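Local coordinates for protein phosphoacetylglucosamine mutase (PDB 5O9X) that interconverts the 6-phosphate and 1-phosphate of N-acetylglucosamine, and is captured here with glucose 1,6-bisphosphate bound, at residues C280-G285 / L291-D296. The protein carries 1 engineered substitution. Sequence-based numbering, arbitrary orientation.
Sequences CASLDG and LYYFLD. Unlike the reference sequence in segment 291-296: Leu291 (reference Val).
Tyr293 takes Cys280 CB, its directly paired neighbour, over one ring face and meets the hydroxyl of the diagonal Ser282, a worked example of side-chain pairing in an antiparallel hairpin. Its CG sits between the backbone N and the carbonyl carbon (chi1 48°), which turns the ring toward strand 280-283. Cys280 CB packs over the ring's rim, 3.4 Å from Tyr293 CE1, while Cys280 SG lies obliquely to the ring, a Cys sulfur-aromatic contact. At the ring edge, Tyr293 OH is hydrogen-bonded to Ser282 OG at 2.6 Å; Asp215 also binds this OG, giving the buried hydroxyl a second partner. On the other face of the sheet, Ala281 CB sits over the centre of the Tyr292 ring, a CH-pi contact of 3.9 Å to the centroid. Four backbone hydrogen bonds join the pairs Cys280-Tyr293 and Ser282-Leu291. The contact ends before partly exposed Leu295 and Asp296. At the other end the chain runs into the loop starting at Asp284, which touches the bound sugar bisphosphate; in related phosphohexomutases the equivalent loop binds a metal ion. Strands 212-215 and 301-304 flank the hairpin; helix 259-265 packs on the Tyr293 face, meeting Leu291 through Ala259 and Val262, and helix 428-442 on the Tyr292 face.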
# COMPACT_ATOMS: atom_id res chain seq x y z
N CYS A 280 6.74 2.36 19.19
CA CYS A 280 6.87 3.29 18.05
C CYS A 280 6.28 2.70 16.77
O CYS A 280 6.17 1.47 16.63
CB CYS A 280 8.35 3.55 17.79
SG CYS A 280 9.20 4.32 19.23
N ALA A 281 6.04 3.56 15.79
CA ALA A 281 5.69 3.10 14.44
C ALA A 281 6.18 4.12 13.43
O ALA A 281 6.46 5.28 13.77
CB ALA A 281 4.19 2.92 14.33
N SER A 282 6.35 3.68 12.19
CA SER A 282 6.74 4.63 11.13
C SER A 282 5.77 4.48 9.98
O SER A 282 5.48 3.37 9.57
CB SER A 282 8.11 4.23 10.63
OG SER A 282 9.14 4.77 11.49
N LEU A 283 5.25 5.62 9.48
CA LEU A 283 4.48 5.65 8.25
C LEU A 283 5.47 5.94 7.12
O LEU A 283 6.61 6.23 7.37
CB LEU A 283 3.53 6.89 8.28
CG LEU A 283 2.53 6.90 9.44
CD1 LEU A 283 1.64 8.14 9.36
CD2 LEU A 283 1.70 5.59 9.43
N ASP A 284 5.02 5.88 5.87
CA ASP A 284 5.90 6.40 4.80
C ASP A 284 5.35 7.72 4.27
O ASP A 284 4.40 8.27 4.86
CB ASP A 284 6.21 5.32 3.71
CG ASP A 284 5.02 4.98 2.89
OD1 ASP A 284 3.87 5.35 3.31
OD2 ASP A 284 5.20 4.34 1.81
N GLY A 285 6.00 8.26 3.23
CA GLY A 285 5.71 9.61 2.67
C GLY A 285 4.28 9.85 2.17
O GLY A 285 3.84 11.01 2.19
N LEU A 291 5.00 0.34 9.78
CA LEU A 291 5.45 -0.65 10.78
C LEU A 291 5.73 -0.20 12.12
O LEU A 291 5.83 0.97 12.34
CB LEU A 291 6.61 -1.44 10.42
CG LEU A 291 7.77 -1.17 9.67
CD1 LEU A 291 6.94 -1.69 8.47
CD2 LEU A 291 8.13 0.28 9.92
N TYR A 292 5.84 -1.17 13.01
CA TYR A 292 6.00 -0.88 14.42
C TYR A 292 7.37 -1.34 14.83
O TYR A 292 7.94 -2.22 14.17
CB TYR A 292 4.93 -1.76 15.21
CG TYR A 292 3.66 -0.95 15.56
CD1 TYR A 292 2.67 -0.71 14.55
CD2 TYR A 292 3.48 -0.42 16.85
CE1 TYR A 292 1.50 0.04 14.83
CE2 TYR A 292 2.29 0.30 17.19
CZ TYR A 292 1.32 0.54 16.16
OH TYR A 292 0.12 1.19 16.44
N TYR A 293 7.87 -0.84 15.98
CA TYR A 293 9.17 -1.25 16.47
C TYR A 293 9.33 -0.63 17.85
O TYR A 293 8.55 0.25 18.27
CB TYR A 293 10.35 -0.76 15.56
CG TYR A 293 10.25 0.70 15.18
CD1 TYR A 293 10.97 1.74 15.93
CD2 TYR A 293 9.46 1.08 14.07
CE1 TYR A 293 10.87 3.08 15.53
CE2 TYR A 293 9.38 2.41 13.67
CZ TYR A 293 10.06 3.41 14.42
OH TYR A 293 9.96 4.72 13.97
N PHE A 294 10.27 -1.18 18.61
CA PHE A 294 10.59 -0.64 19.93
C PHE A 294 11.98 -1.04 20.31
O PHE A 294 12.53 -2.00 19.71
CB PHE A 294 9.57 -1.17 21.01
CG PHE A 294 9.66 -2.63 21.31
CD1 PHE A 294 10.03 -3.09 22.61
CD2 PHE A 294 9.29 -3.60 20.35
CE1 PHE A 294 10.03 -4.45 22.89
CE2 PHE A 294 9.32 -4.94 20.64
CZ PHE A 294 9.70 -5.40 21.90
N LEU A 295 12.52 -0.36 21.33
CA LEU A 295 13.77 -0.79 21.97
C LEU A 295 13.39 -1.67 23.16
O LEU A 295 12.60 -1.23 24.00
CB LEU A 295 14.53 0.41 22.47
CG LEU A 295 15.02 1.29 21.32
CD1 LEU A 295 15.38 2.69 21.82
CD2 LEU A 295 16.17 0.67 20.53
N ASP A 296 13.87 -2.91 23.19
CA ASP A 296 13.49 -3.84 24.28
C ASP A 296 14.24 -3.46 25.60
O ASP A 296 15.02 -2.54 25.62
CB ASP A 296 13.62 -5.34 23.87
CG ASP A 296 15.07 -5.85 23.73
OD1 ASP A 296 16.02 -5.19 24.19
OD2 ASP A 296 15.26 -6.95 23.13